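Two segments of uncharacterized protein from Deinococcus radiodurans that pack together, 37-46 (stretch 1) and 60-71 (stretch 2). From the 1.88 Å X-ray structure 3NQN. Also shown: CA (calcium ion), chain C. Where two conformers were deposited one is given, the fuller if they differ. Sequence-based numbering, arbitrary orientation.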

# COMPACT_ATOMS: atom_id res chain seq x y z
N PHE A 37 -10.01 11.54 5.33
CA PHE A 37 -8.77 10.98 5.86
C PHE A 37 -8.84 9.51 6.19
O PHE A 37 -7.93 8.96 6.80
CB PHE A 37 -8.24 11.81 7.03
CG PHE A 37 -8.19 13.28 6.75
CD1 PHE A 37 -7.35 13.78 5.77
CD2 PHE A 37 -9.02 14.17 7.44
CE1 PHE A 37 -7.30 15.16 5.49
CE2 PHE A 37 -8.97 15.53 7.17
CZ PHE A 37 -8.11 16.03 6.19
N LEU A 38 -9.92 8.86 5.74
CA LEU A 38 -10.04 7.42 5.80
C LEU A 38 -10.11 6.90 4.36
O LEU A 38 -11.20 6.73 3.78
CB LEU A 38 -11.29 6.99 6.59
CG LEU A 38 -11.32 7.33 8.09
CD1 LEU A 38 -12.59 6.77 8.73
CD2 LEU A 38 -10.06 6.80 8.80
N ARG A 39 -8.95 6.63 3.78
CA ARG A 39 -8.89 6.25 2.38
C ARG A 39 -9.33 4.79 2.17
O ARG A 39 -9.10 3.94 3.03
CB ARG A 39 -7.48 6.47 1.82
CG ARG A 39 -7.45 6.66 0.29
CD ARG A 39 -6.03 6.79 -0.23
NE ARG A 39 -5.29 5.53 -0.13
CZ ARG A 39 -4.01 5.37 -0.46
NH1 ARG A 39 -3.29 6.41 -0.89
NH2 ARG A 39 -3.43 4.18 -0.32
N GLY A 40 -9.95 4.52 1.03
CA GLY A 40 -10.34 3.15 0.67
C GLY A 40 -11.40 2.56 1.58
O GLY A 40 -11.52 1.35 1.69
N LEU A 41 -12.19 3.43 2.18
CA LEU A 41 -13.22 3.00 3.11
C LEU A 41 -14.19 2.06 2.41
O LEU A 41 -14.64 2.34 1.29
CB LEU A 41 -13.94 4.22 3.66
CG LEU A 41 -14.67 4.14 4.99
CD1 LEU A 41 -13.79 3.55 6.11
CD2 LEU A 41 -15.13 5.56 5.36
N ASP A 42 -14.47 0.92 3.03
CA ASP A 42 -15.45 -0.00 2.50
C ASP A 42 -16.02 -0.88 3.63
O ASP A 42 -15.46 -0.91 4.74
CB ASP A 42 -14.83 -0.87 1.41
CG ASP A 42 -15.87 -1.48 0.48
OD1 ASP A 42 -17.01 -0.94 0.40
OD2 ASP A 42 -15.55 -2.50 -0.18
N SER A 43 -17.12 -1.57 3.33
CA SER A 43 -17.80 -2.42 4.32
C SER A 43 -18.70 -3.44 3.66
O SER A 43 -19.26 -3.18 2.59
CB SER A 43 -18.66 -1.57 5.25
OG SER A 43 -19.43 -2.40 6.12
N ASP A 44 -18.87 -4.58 4.32
CA ASP A 44 -19.78 -5.63 3.86
C ASP A 44 -21.00 -5.74 4.80
O ASP A 44 -21.76 -6.70 4.74
CB ASP A 44 -19.06 -6.99 3.79
CG ASP A 44 -18.43 -7.41 5.13
OD1 ASP A 44 -18.65 -6.71 6.14
OD2 ASP A 44 -17.72 -8.44 5.16
N GLY A 45 -21.17 -4.74 5.67
CA GLY A 45 -22.27 -4.73 6.64
C GLY A 45 -21.86 -5.33 7.98
O GLY A 45 -22.45 -5.01 9.01
N GLU A 46 -20.82 -6.17 7.96
CA GLU A 46 -20.32 -6.83 9.16
C GLU A 46 -19.08 -6.13 9.71
O GLU A 46 -18.93 -5.97 10.91
CB GLU A 46 -19.98 -8.29 8.84
CG GLU A 46 -21.21 -9.17 8.66
CD GLU A 46 -21.97 -9.36 9.96
OE1 GLU A 46 -21.54 -10.20 10.79
OE2 GLU A 46 -23.00 -8.67 10.16
N GLY A 60 7.01 8.97 1.22
CA GLY A 60 5.79 9.70 0.92
C GLY A 60 4.64 9.17 1.75
O GLY A 60 4.81 8.83 2.92
N GLU A 61 3.48 9.03 1.12
CA GLU A 61 2.30 8.55 1.82
C GLU A 61 2.37 7.05 2.04
O GLU A 61 2.38 6.28 1.07
CB GLU A 61 1.04 8.90 1.02
CG GLU A 61 0.85 10.39 0.84
CD GLU A 61 -0.37 10.76 0.03
OE1 GLU A 61 -0.92 9.89 -0.68
OE2 GLU A 61 -0.79 11.92 0.12
N VAL A 62 2.45 6.65 3.31
CA VAL A 62 2.46 5.24 3.68
C VAL A 62 1.11 4.91 4.28
O VAL A 62 0.67 5.56 5.22
CB VAL A 62 3.57 4.92 4.70
CG1 VAL A 62 3.54 3.40 5.10
CG2 VAL A 62 4.96 5.30 4.11
N ASP A 63 0.44 3.93 3.70
CA ASP A 63 -0.91 3.55 4.15
C ASP A 63 -0.86 2.52 5.27
O ASP A 63 -0.15 1.52 5.17
CB ASP A 63 -1.72 2.99 2.98
CG ASP A 63 -0.93 2.01 2.12
OD1 ASP A 63 0.05 2.44 1.46
OD2 ASP A 63 -1.29 0.81 2.11
N LEU A 64 -1.60 2.80 6.34
CA LEU A 64 -1.74 1.90 7.48
C LEU A 64 -3.19 1.41 7.51
O LEU A 64 -4.13 2.22 7.70
CB LEU A 64 -1.42 2.63 8.80
CG LEU A 64 0.04 2.91 9.18
CD1 LEU A 64 0.76 3.77 8.13
CD2 LEU A 64 0.11 3.57 10.59
N PRO A 65 -3.40 0.10 7.34
CA PRO A 65 -4.76 -0.37 7.29
C PRO A 65 -5.42 -0.45 8.67
O PRO A 65 -4.74 -0.41 9.71
CB PRO A 65 -4.62 -1.76 6.68
CG PRO A 65 -3.28 -2.22 7.12
CD PRO A 65 -2.43 -1.00 7.17
N PHE A 66 -6.75 -0.47 8.66
CA PHE A 66 -7.54 -0.79 9.84
C PHE A 66 -8.72 -1.61 9.36
O PHE A 66 -9.10 -1.55 8.18
CB PHE A 66 -8.05 0.45 10.56
CG PHE A 66 -9.17 1.18 9.84
CD1 PHE A 66 -10.51 0.83 10.07
CD2 PHE A 66 -8.90 2.21 8.97
CE1 PHE A 66 -11.53 1.49 9.41
CE2 PHE A 66 -9.92 2.86 8.30
CZ PHE A 66 -11.24 2.49 8.53
N ARG A 67 -9.27 -2.38 10.29
CA ARG A 67 -10.47 -3.14 10.05
C ARG A 67 -11.18 -3.26 11.40
O ARG A 67 -10.56 -3.64 12.42
CB ARG A 67 -10.12 -4.51 9.50
CG ARG A 67 -11.29 -5.26 8.91
CD ARG A 67 -10.82 -6.52 8.14
NE ARG A 67 -11.90 -7.09 7.31
CZ ARG A 67 -11.96 -7.04 5.97
NH1 ARG A 67 -10.99 -6.44 5.26
NH2 ARG A 67 -12.98 -7.59 5.34
N SER A 68 -12.46 -2.93 11.42
CA SER A 68 -13.24 -2.95 12.65
C SER A 68 -14.58 -3.67 12.46
O SER A 68 -15.20 -3.60 11.41
CB SER A 68 -13.49 -1.55 13.13
OG SER A 68 -12.28 -0.85 13.41
N GLU A 69 -15.01 -4.34 13.52
CA GLU A 69 -16.28 -5.04 13.55
C GLU A 69 -17.39 -4.05 13.89
O GLU A 69 -17.22 -3.19 14.77
CB GLU A 69 -16.22 -6.13 14.62
CG GLU A 69 -17.49 -6.93 14.82
CD GLU A 69 -17.41 -7.86 16.04
OE1 GLU A 69 -16.42 -7.76 16.80
OE2 GLU A 69 -18.35 -8.66 16.24
N ILE A 70 -18.50 -4.14 13.17
CA ILE A 70 -19.66 -3.28 13.43
C ILE A 70 -20.55 -4.01 14.43
O ILE A 70 -20.93 -5.16 14.21
CB ILE A 70 -20.49 -3.04 12.16
CG1 ILE A 70 -19.63 -2.42 11.06
CG2 ILE A 70 -21.69 -2.13 12.47
CD1 ILE A 70 -20.30 -2.51 9.68
N VAL A 71 -20.83 -3.36 15.55
CA VAL A 71 -21.65 -3.95 16.60
C VAL A 71 -22.86 -3.09 16.86
O VAL A 71 -22.74 -1.94 17.24
CB VAL A 71 -20.87 -4.06 17.91
CG1 VAL A 71 -21.78 -4.66 19.00
CG2 VAL A 71 -19.57 -4.93 17.70
CA CA C . 0.81 0.18 0.74
O HOH W 1 -0.59 6.75 -1.30
O HOH W 2 1.36 0.13 3.23
O HOH W 3 -0.47 -1.89 0.77
O HOH W 4 -0.67 0.72 -0.95
O HOH W 5 2.65 1.59 -0.11

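The contact between the two stretches is modest, burying 385 Å² in all, and centres on I70 and F66 of the long strand 60-71. I70 contributes the largest area and does so with both backbone and side chain. Its N donates a nearly linear hydrogen bond to E46 O (2.9 Å), the single direct hydrogen bond between the stretches. E46 is therefore held by its backbone; its CA-to-CB bond points away. The CA-to-CB bond of I70 points toward stretch 1, and the side chain (chi1 m, chi2 t) brings CD1 to 3.4 Å from G45 O and 3.7 Å from S43 OG. The chain from S43 to E46 is braced internally, with G45 N hydrogen-bonded to S43 OG and E46 N to D44 OD1. The backbone angles of G45 suit glycine, since a CB would be jammed against the preceding carbonyl oxygen.

F66, buried and in the p rotamer, directs its ring at two leucines: L41 CD1 meets the ring edge at CZ (3.7 Å), and L38 CD2 lies 4.0 Å from CE2. The CA-to-CB bonds of both leucines point sideways, yet the ends of these branched aliphatic side chains reach the ring.

Nearer the start of stretch 2, R39, with chi1 and chi2 t and a bend at chi3 (p), places NH2 3.9 Å from D63 CB. Its NH1 lies 4.2 Å from E61 OE1, beyond a salt bridge, and water 1 links these two atoms. D63 itself chelates calcium through OD1 and OD2.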